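Local coordinates for protein SusD homolog (Bacteroides thetaiotaomicron VPI-5482, PDB 3IHV) that probably binds glycans at the outer membrane as a SusD-family protein and takes part in their uptake, at residues Phe135-Ser143 with Tyr154-Tyr165; Arg279-Lys287 with Tyr366-Gln374. All coordinates share one frame; numbering follows the deposited sequence. Where two conformers were deposited one is given.

Contact 1: Phe135-Ser143 with Tyr154-Tyr165; sequences FGNVVLMTS and YVQSAPEKVYEY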
loop_
_atom_site.group_PDB
_atom_site.type_symbol
_atom_site.label_atom_id
_atom_site.label_comp_id
_atom_site.label_asym_id
_atom_site.label_seq_id
_atom_site.Cartn_x
_atom_site.Cartn_y
_atom_site.Cartn_z
ATOM N N PHE A 135 0.837 7.622 12.429
ATOM C CA PHE A 135 0.546 8.155 13.743
ATOM C C PHE A 135 1.579 9.114 14.286
ATOM O O PHE A 135 1.318 9.773 15.282
ATOM C CB PHE A 135 0.292 7.024 14.733
ATOM C CG PHE A 135 -0.938 6.188 14.430
ATOM C CD1 PHE A 135 -2.197 6.591 14.880
ATOM C CD2 PHE A 135 -0.852 5.007 13.712
ATOM C CE1 PHE A 135 -3.351 5.829 14.633
ATOM C CE2 PHE A 135 -1.999 4.243 13.479
ATOM C CZ PHE A 135 -3.235 4.656 13.933
ATOM N N GLY A 136 2.776 9.110 13.707
ATOM C CA GLY A 136 3.789 10.112 14.073
ATOM C C GLY A 136 4.554 9.954 15.363
ATOM O O GLY A 136 5.778 10.027 15.375
ATOM N N ASN A 137 3.831 9.796 16.467
ATOM C CA ASN A 137 4.370 9.776 17.818
ATOM C C ASN A 137 3.889 8.509 18.518
ATOM O O ASN A 137 2.809 8.486 19.109
ATOM C CB ASN A 137 3.845 11.027 18.487
ATOM C CG ASN A 137 4.342 12.256 17.789
ATOM O OD1 ASN A 137 5.523 12.556 17.889
ATOM N ND2 ASN A 137 3.483 12.925 16.998
ATOM N N VAL A 138 4.739 7.485 18.465
ATOM C CA VAL A 138 4.316 6.163 18.859
ATOM C C VAL A 138 5.273 5.585 19.912
ATOM O O VAL A 138 6.367 6.124 20.170
ATOM C CB VAL A 138 4.175 5.254 17.615
ATOM C CG1 VAL A 138 3.131 5.888 16.541
ATOM C CG2 VAL A 138 5.542 4.880 17.026
ATOM N N VAL A 139 4.810 4.519 20.533
ATOM C CA VAL A 139 5.581 3.809 21.548
ATOM C C VAL A 139 6.447 2.726 20.911
ATOM O O VAL A 139 5.967 1.905 20.092
ATOM C CB VAL A 139 4.663 3.109 22.597
ATOM C CG1 VAL A 139 5.506 2.406 23.665
ATOM C CG2 VAL A 139 3.726 4.082 23.255
ATOM N N LEU A 140 7.717 2.710 21.317
ATOM C CA LEU A 140 8.612 1.599 20.982
ATOM C C LEU A 140 8.341 0.518 22.029
ATOM O O LEU A 140 8.843 0.597 23.160
ATOM C CB LEU A 140 10.081 2.000 21.016
ATOM C CG LEU A 140 10.577 2.796 19.818
ATOM C CD1 LEU A 140 11.986 3.368 19.999
ATOM C CD2 LEU A 140 10.508 1.897 18.583
HETATM N N MSE A 141 7.544 -0.485 21.648
HETATM C CA MSE A 141 7.161 -1.607 22.496
HETATM C C MSE A 141 8.144 -2.727 22.190
HETATM O O MSE A 141 7.882 -3.606 21.346
HETATM C CB MSE A 141 5.714 -2.020 22.188
HETATM C CG MSE A 141 5.070 -2.843 23.222
HETATM SE SE MSE A 141 4.674 -1.844 24.863
HETATM C CE MSE A 141 3.290 -0.715 24.244
ATOM N N THR A 142 9.268 -2.696 22.892
ATOM C CA THR A 142 10.405 -3.525 22.497
ATOM C C THR A 142 10.471 -4.939 22.974
ATOM O O THR A 142 11.395 -5.681 22.588
ATOM C CB THR A 142 11.696 -2.817 22.832
ATOM O OG1 THR A 142 11.685 -2.455 24.212
ATOM C CG2 THR A 142 11.821 -1.568 21.957
ATOM N N SER A 143 9.513 -5.338 23.794
ATOM C CA SER A 143 9.449 -6.716 24.258
ATOM C C SER A 143 8.025 -7.085 24.588
ATOM O O SER A 143 7.168 -6.215 24.757
ATOM C CB SER A 143 10.336 -6.909 25.481
ATOM O OG SER A 143 9.779 -6.277 26.612
ATOM N N TYR A 154 4.045 3.945 29.703
ATOM C CA TYR A 154 4.270 4.114 28.271
ATOM C C TYR A 154 4.524 5.547 27.863
ATOM O O TYR A 154 3.826 6.448 28.268
ATOM C CB TYR A 154 3.103 3.588 27.448
ATOM C CG TYR A 154 2.862 2.108 27.570
ATOM C CD1 TYR A 154 3.899 1.224 27.877
ATOM C CD2 TYR A 154 1.608 1.584 27.318
ATOM C CE1 TYR A 154 3.667 -0.141 27.953
ATOM C CE2 TYR A 154 1.371 0.222 27.378
ATOM C CZ TYR A 154 2.392 -0.625 27.703
ATOM O OH TYR A 154 2.147 -1.960 27.760
ATOM N N VAL A 155 5.554 5.725 27.054
ATOM C CA VAL A 155 5.885 7.033 26.537
ATOM C C VAL A 155 6.111 6.931 25.040
ATOM O O VAL A 155 6.590 5.899 24.518
ATOM C CB VAL A 155 7.127 7.647 27.198
ATOM C CG1 VAL A 155 6.882 7.886 28.689
ATOM C CG2 VAL A 155 8.352 6.789 26.977
ATOM N N GLN A 156 5.739 7.994 24.352
ATOM C CA GLN A 156 5.936 8.095 22.922
ATOM C C GLN A 156 7.392 8.412 22.652
ATOM O O GLN A 156 7.981 9.219 23.359
ATOM C CB GLN A 156 5.034 9.205 22.389
ATOM C CG GLN A 156 3.575 8.788 22.372
ATOM C CD GLN A 156 2.647 9.984 22.401
ATOM O OE1 GLN A 156 2.689 10.798 23.334
ATOM N NE2 GLN A 156 1.794 10.098 21.379
ATOM N N SER A 157 7.979 7.757 21.652
ATOM C CA SER A 157 9.360 8.038 21.259
ATOM C C SER A 157 9.404 9.083 20.146
ATOM O O SER A 157 8.472 9.203 19.373
ATOM C CB SER A 157 10.052 6.752 20.777
ATOM O OG SER A 157 10.473 5.992 21.910
ATOM N N ALA A 158 10.507 9.809 20.068
ATOM C CA ALA A 158 10.770 10.701 18.941
ATOM C C ALA A 158 10.709 9.854 17.647
ATOM O O ALA A 158 11.219 8.726 17.617
ATOM C CB ALA A 158 12.167 11.356 19.097
ATOM N N PRO A 159 10.102 10.373 16.579
ATOM C CA PRO A 159 10.007 9.575 15.364
ATOM C C PRO A 159 11.379 9.116 14.843
ATOM O O PRO A 159 11.476 8.048 14.258
ATOM C CB PRO A 159 9.320 10.507 14.365
ATOM C CG PRO A 159 9.365 11.856 14.982
ATOM C CD PRO A 159 9.392 11.659 16.439
ATOM N N GLU A 160 12.408 9.925 15.092
ATOM C CA GLU A 160 13.770 9.610 14.687
ATOM C C GLU A 160 14.245 8.316 15.323
ATOM O O GLU A 160 14.926 7.520 14.670
ATOM C CB GLU A 160 14.758 10.694 15.146
ATOM C CG GLU A 160 14.636 11.981 14.461
ATOM C CD GLU A 160 13.653 12.971 15.090
ATOM O OE1 GLU A 160 12.811 12.560 15.904
ATOM O OE2 GLU A 160 13.752 14.185 14.724
ATOM N N LYS A 161 13.862 8.095 16.580
ATOM C CA LYS A 161 14.236 6.880 17.280
ATOM C C LYS A 161 13.441 5.698 16.754
ATOM O O LYS A 161 13.981 4.618 16.707
ATOM C CB LYS A 161 14.050 7.000 18.795
ATOM C CG LYS A 161 14.937 8.032 19.458
ATOM C CD LYS A 161 16.424 7.902 19.087
ATOM C CE LYS A 161 17.077 6.601 19.553
ATOM N NZ LYS A 161 18.505 6.499 19.019
ATOM N N VAL A 162 12.172 5.883 16.381
ATOM C CA VAL A 162 11.411 4.780 15.800
ATOM C C VAL A 162 12.027 4.436 14.428
ATOM O O VAL A 162 12.175 3.243 14.087
ATOM C CB VAL A 162 9.934 5.119 15.705
ATOM C CG1 VAL A 162 9.152 3.971 15.081
ATOM C CG2 VAL A 162 9.384 5.462 17.122
ATOM N N TYR A 163 12.413 5.456 13.644
ATOM C CA TYR A 163 13.060 5.209 12.361
ATOM C C TYR A 163 14.367 4.440 12.537
ATOM O O TYR A 163 14.680 3.533 11.770
ATOM C CB TYR A 163 13.263 6.486 11.509
ATOM C CG TYR A 163 12.061 6.816 10.626
ATOM C CD1 TYR A 163 11.771 6.022 9.512
ATOM C CD2 TYR A 163 11.198 7.883 10.899
ATOM C CE1 TYR A 163 10.698 6.272 8.720
ATOM C CE2 TYR A 163 10.146 8.170 10.077
ATOM C CZ TYR A 163 9.880 7.361 8.979
ATOM O OH TYR A 163 8.801 7.546 8.158
ATOM N N GLU A 164 15.162 4.813 13.516
ATOM C CA GLU A 164 16.391 4.085 13.766
ATOM C C GLU A 164 16.132 2.608 14.110
ATOM O O GLU A 164 16.878 1.722 13.686
ATOM C CB GLU A 164 17.139 4.838 14.860
ATOM C CG GLU A 164 18.400 4.216 15.299
ATOM C CD GLU A 164 19.137 5.113 16.274
ATOM O OE1 GLU A 164 19.968 4.587 17.053
ATOM O OE2 GLU A 164 18.841 6.336 16.269
ATOM N N TYR A 165 15.070 2.350 14.861
ATOM C CA TYR A 165 14.691 0.987 15.223
ATOM C C TYR A 165 14.261 0.206 13.970
ATOM O O TYR A 165 14.716 -0.914 13.749
ATOM C CB TYR A 165 13.578 1.054 16.247
ATOM C CG TYR A 165 13.272 -0.250 16.907
ATOM C CD1 TYR A 165 13.982 -0.671 18.021
ATOM C CD2 TYR A 165 12.285 -1.058 16.428
ATOM C CE1 TYR A 165 13.700 -1.895 18.621
ATOM C CE2 TYR A 165 11.987 -2.255 17.027
ATOM C CZ TYR A 165 12.676 -2.661 18.120
ATOM O OH TYR A 165 12.340 -3.860 18.696
HETATM O O HOH W 1 7.164 8.203 17.037
HETATM O O HOH W 2 6.902 11.487 19.929
HETATM O O HOH W 3 8.562 4.667 23.316
HETATM O O HOH W 4 9.605 -3.986 19.160
HETATM O O HOH W 5 13.546 -4.891 20.789
#
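The backbones of V139 and Q156 draw to 4.5 Å between CA atoms, and beside them S157 N gives V138 O a nearly straight 2.7 Å hydrogen bond. This belongs to the helical region of the SusD fold: the loop leaving helix 107-135 packs against the lead-in and first turns of helix 159-176. Q156 stretches out past CG (chi2 157°) and brings NE2 to N137 O at 3.0 Å, from above the carbonyl plane; its OE1 is taken by the backbone N of N530. L140 is turned toward 154-165. Its CG lies 4.0 Å from V162 CG2, CD1 rests by S157 OG, and CD2 meets the start of the Y165 side chain, 3.9 Å from CG. At the other end, bends at chi2 and chi3 (both 70°) fold M141, a selenomethionine, over Y154: CE sits above one ring face, 3.7 Å from the centroid, with SE oblique to the ring, a Met-aromatic contact. Y154 OH bonds to M146 O beyond the ring. A serine in place of Y154 would probably leave the M141 methyl without its aromatic seat and M146 O without this donor. Two waters link Y165 OH to the loop backbone: one gives a hydrogen to M141 O, the other binds T142 O and meets the tyrosine in its ring plane, 2.6 Å from OH.

Contact 2: Arg279-Lys287 with Tyr366-Gln374; sequences RIGKWNGVK and YTPAKWDIQ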
loop_
_atom_site.group_PDB
_atom_site.type_symbol
_atom_site.label_atom_id
_atom_site.label_comp_id
_atom_site.label_asym_id
_atom_site.label_seq_id
_atom_site.Cartn_x
_atom_site.Cartn_y
_atom_site.Cartn_z
ATOM N N ARG A 279 -10.803 -7.629 1.208
ATOM C CA ARG A 279 -11.787 -6.863 0.450
ATOM C C ARG A 279 -11.251 -6.339 -0.879
ATOM O O ARG A 279 -11.874 -5.496 -1.515
ATOM C CB ARG A 279 -12.272 -5.705 1.315
ATOM C CG ARG A 279 -12.925 -6.154 2.628
ATOM C CD ARG A 279 -13.534 -4.986 3.311
ATOM N NE ARG A 279 -13.899 -5.248 4.703
ATOM C CZ ARG A 279 -15.132 -5.444 5.153
ATOM N NH1 ARG A 279 -16.171 -5.416 4.335
ATOM N NH2 ARG A 279 -15.334 -5.660 6.454
ATOM N N ILE A 280 -10.104 -6.849 -1.312
ATOM C CA ILE A 280 -9.445 -6.345 -2.525
ATOM C C ILE A 280 -10.244 -6.819 -3.736
ATOM O O ILE A 280 -10.671 -7.990 -3.807
ATOM C CB ILE A 280 -7.968 -6.774 -2.627
ATOM C CG1 ILE A 280 -7.184 -6.617 -1.290
ATOM C CG2 ILE A 280 -7.300 -6.041 -3.792
ATOM C CD1 ILE A 280 -7.231 -5.239 -0.598
ATOM N N GLY A 281 -10.519 -5.914 -4.664
ATOM C CA GLY A 281 -11.415 -6.207 -5.788
ATOM C C GLY A 281 -12.901 -6.154 -5.406
ATOM O O GLY A 281 -13.776 -6.334 -6.253
ATOM N N LYS A 282 -13.199 -5.894 -4.127
ATOM C CA LYS A 282 -14.572 -5.805 -3.662
ATOM C C LYS A 282 -14.868 -4.350 -3.352
ATOM O O LYS A 282 -15.502 -3.662 -4.146
ATOM C CB LYS A 282 -14.783 -6.726 -2.437
ATOM C CG LYS A 282 -14.334 -8.193 -2.691
ATOM C CD LYS A 282 -15.015 -8.835 -3.873
ATOM C CE LYS A 282 -16.450 -9.198 -3.600
ATOM N NZ LYS A 282 -17.254 -10.057 -4.614
ATOM N N TRP A 283 -14.335 -3.848 -2.242
ATOM C CA TRP A 283 -14.570 -2.479 -1.848
ATOM C C TRP A 283 -13.886 -1.497 -2.814
ATOM O O TRP A 283 -14.369 -0.382 -3.049
ATOM C CB TRP A 283 -14.040 -2.272 -0.427
ATOM C CG TRP A 283 -14.801 -1.278 0.387
ATOM C CD1 TRP A 283 -15.836 -1.555 1.225
ATOM C CD2 TRP A 283 -14.564 0.139 0.498
ATOM N NE1 TRP A 283 -16.266 -0.411 1.845
ATOM C CE2 TRP A 283 -15.492 0.643 1.428
ATOM C CE3 TRP A 283 -13.663 1.019 -0.092
ATOM C CZ2 TRP A 283 -15.556 1.996 1.760
ATOM C CZ3 TRP A 283 -13.724 2.343 0.249
ATOM C CH2 TRP A 283 -14.657 2.816 1.180
ATOM N N ASN A 284 -12.772 -1.926 -3.399
ATOM C CA ASN A 284 -12.064 -1.100 -4.375
ATOM C C ASN A 284 -12.091 -1.753 -5.752
ATOM O O ASN A 284 -11.202 -1.548 -6.575
ATOM C CB ASN A 284 -10.638 -0.834 -3.929
ATOM C CG ASN A 284 -9.774 -2.079 -3.957
ATOM O OD1 ASN A 284 -10.307 -3.222 -3.977
ATOM N ND2 ASN A 284 -8.470 -1.892 -3.941
ATOM N N GLY A 285 -13.107 -2.557 -5.997
ATOM C CA GLY A 285 -13.225 -3.231 -7.268
ATOM C C GLY A 285 -13.916 -2.411 -8.340
ATOM O O GLY A 285 -14.138 -1.202 -8.192
ATOM N N VAL A 286 -14.301 -3.114 -9.403
ATOM C CA VAL A 286 -15.131 -2.555 -10.450
ATOM C C VAL A 286 -16.544 -2.815 -9.978
ATOM O O VAL A 286 -16.824 -3.907 -9.476
ATOM C CB VAL A 286 -14.860 -3.241 -11.801
ATOM C CG1 VAL A 286 -15.909 -2.818 -12.826
ATOM C CG2 VAL A 286 -13.455 -2.875 -12.277
ATOM N N LYS A 287 -17.438 -1.835 -10.111
ATOM C CA LYS A 287 -18.825 -2.009 -9.691
ATOM C C LYS A 287 -19.427 -3.189 -10.441
ATOM O O LYS A 287 -19.431 -3.210 -11.664
ATOM C CB LYS A 287 -19.606 -0.709 -9.933
ATOM C CG LYS A 287 -21.000 -0.670 -9.367
ATOM C CD LYS A 287 -21.016 -0.708 -7.858
ATOM C CE LYS A 287 -22.268 -0.095 -7.232
ATOM N NZ LYS A 287 -22.112 -0.020 -5.723
ATOM N N TYR A 366 -16.329 6.312 -11.877
ATOM C CA TYR A 366 -15.223 5.470 -12.348
ATOM C C TYR A 366 -14.506 4.904 -11.125
ATOM O O TYR A 366 -14.432 5.559 -10.065
ATOM C CB TYR A 366 -14.156 6.266 -13.116
ATOM C CG TYR A 366 -14.437 6.757 -14.522
ATOM C CD1 TYR A 366 -15.720 6.764 -15.080
ATOM C CD2 TYR A 366 -13.391 7.307 -15.268
ATOM C CE1 TYR A 366 -15.933 7.248 -16.361
ATOM C CE2 TYR A 366 -13.583 7.792 -16.506
ATOM C CZ TYR A 366 -14.862 7.789 -17.054
ATOM O OH TYR A 366 -15.060 8.266 -18.315
ATOM N N THR A 367 -13.948 3.703 -11.287
ATOM C CA THR A 367 -13.265 2.992 -10.211
ATOM C C THR A 367 -11.874 2.560 -10.680
ATOM O O THR A 367 -11.525 2.707 -11.856
ATOM C CB THR A 367 -14.037 1.708 -9.824
ATOM O OG1 THR A 367 -14.080 0.804 -10.966
ATOM C CG2 THR A 367 -15.463 2.046 -9.385
ATOM N N PRO A 368 -11.075 2.026 -9.760
ATOM C CA PRO A 368 -9.872 1.368 -10.269
ATOM C C PRO A 368 -10.296 0.148 -11.102
ATOM O O PRO A 368 -11.398 -0.392 -10.909
ATOM C CB PRO A 368 -9.162 0.902 -8.974
ATOM C CG PRO A 368 -9.817 1.678 -7.839
ATOM C CD PRO A 368 -11.163 2.009 -8.293
ATOM N N ALA A 369 -9.435 -0.281 -12.031
ATOM C CA ALA A 369 -9.664 -1.487 -12.829
ATOM C C ALA A 369 -8.617 -2.558 -12.525
ATOM O O ALA A 369 -8.678 -3.658 -13.050
ATOM C CB ALA A 369 -9.643 -1.163 -14.311
ATOM N N LYS A 370 -7.647 -2.242 -11.667
ATOM C CA LYS A 370 -6.566 -3.177 -11.328
ATOM C C LYS A 370 -7.061 -4.469 -10.689
ATOM O O LYS A 370 -6.428 -5.511 -10.837
ATOM C CB LYS A 370 -5.583 -2.500 -10.397
ATOM C CG LYS A 370 -4.823 -1.398 -11.096
ATOM C CD LYS A 370 -3.828 -0.682 -10.202
ATOM C CE LYS A 370 -2.888 0.192 -11.049
ATOM N NZ LYS A 370 -1.846 1.011 -10.307
ATOM N N TRP A 371 -8.153 -4.368 -9.937
ATOM C CA TRP A 371 -8.714 -5.517 -9.225
ATOM C C TRP A 371 -10.106 -5.898 -9.751
ATOM O O TRP A 371 -11.003 -6.259 -8.994
ATOM C CB TRP A 371 -8.631 -5.324 -7.694
ATOM C CG TRP A 371 -7.230 -4.943 -7.301
ATOM C CD1 TRP A 371 -6.170 -5.792 -7.140
ATOM C CD2 TRP A 371 -6.702 -3.608 -7.146
ATOM N NE1 TRP A 371 -5.017 -5.072 -6.888
ATOM C CE2 TRP A 371 -5.325 -3.740 -6.843
ATOM C CE3 TRP A 371 -7.275 -2.331 -7.134
ATOM C CZ2 TRP A 371 -4.494 -2.639 -6.612
ATOM C CZ3 TRP A 371 -6.449 -1.223 -6.908
ATOM C CH2 TRP A 371 -5.071 -1.397 -6.625
ATOM N N ASP A 372 -10.232 -5.863 -11.082
ATOM C CA ASP A 372 -11.421 -6.295 -11.765
ATOM C C ASP A 372 -11.532 -7.844 -11.743
ATOM O O ASP A 372 -10.937 -8.565 -12.571
ATOM C CB ASP A 372 -11.398 -5.769 -13.184
ATOM C CG ASP A 372 -12.645 -6.109 -13.941
ATOM O OD1 ASP A 372 -13.346 -7.094 -13.556
ATOM O OD2 ASP A 372 -12.882 -5.430 -14.940
ATOM N N ILE A 373 -12.278 -8.335 -10.765
ATOM C CA ILE A 373 -12.461 -9.774 -10.580
ATOM C C ILE A 373 -13.093 -10.460 -11.829
ATOM O O ILE A 373 -12.624 -11.510 -12.248
ATOM C CB ILE A 373 -13.267 -10.068 -9.287
ATOM C CG1 ILE A 373 -12.437 -9.697 -8.061
ATOM C CG2 ILE A 373 -13.699 -11.525 -9.240
ATOM C CD1 ILE A 373 -13.175 -9.843 -6.715
ATOM N N GLN A 374 -14.146 -9.865 -12.390
ATOM C CA GLN A 374 -14.818 -10.432 -13.540
ATOM C C GLN A 374 -13.838 -10.579 -14.704
ATOM O O GLN A 374 -13.841 -11.579 -15.397
ATOM C CB GLN A 374 -15.973 -9.536 -13.939
ATOM C CG GLN A 374 -16.696 -9.921 -15.198
ATOM C CD GLN A 374 -17.520 -11.188 -15.069
ATOM O OE1 GLN A 374 -18.045 -11.528 -13.989
ATOM N NE2 GLN A 374 -17.704 -11.849 -16.188
HETATM O O HOH W 6 -13.753 -6.188 -9.076
HETATM O O HOH W 7 -10.417 -2.563 -9.139
HETATM O O HOH W 8 -16.742 0.371 -11.810
#
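I280 lays CG2 over one face of the W371 indole, a CH-pi contact 3.8 Å from the centroid of the five-membered ring. On that same face the N284 amide lies almost parallel to the indole, 11° between planes, with ND2 3.4 Å from CE3; K370 CB covers the opposite face. N284 is fixed in turn by its own loop, since OD1 accepts G281 N in the carbonyl plane at 2.8 Å. Further along, the K282 and I373 side chains cross at about a right angle, with K282 CD 3.5 Å from I373 CD1, and V286 CG2 touches both P368 O, at 3.5 Å, and D372 CB. The loop folds through a type I beta turn, K282 to G285, against a second, A369 to D372, which joins strand 367-368 to helix 373-376 in the SusD-family region, with D372 as N-cap. Close backbone packing brings G281 CA to 3.2 Å from W371 O; the positive phi of G281 (78°) favours glycine. Polar links between the segments pass through water. One water joins G281 O, V286 N and I373 N; another accepts from W371 N and donates to N284 O; a third takes K287 N and gives a hydrogen to T367 OG1 at 2.8 Å.

In the fold
From the N terminus, the chain first reaches contact 1 directly after helix 107-135. Ten residues, including the short helix 144-147, separate its segments, so it closes a local loop between helices 107-135 and 159-176. The chain then runs on through further helices before contact 2 opens in the loop between strands 259-263 and 302-304. Contact 2 closes a much longer excursion of 78 residues and ties that loop to the edge strand 367-368 of a three-stranded antiparallel sheet and to helix 373-376. The two contacts follow in series, neither nested nor crossed. They lie on opposite sides of the chain's centre, and the nearest atoms of contact 1 and contact 2 are about 17 Å apart.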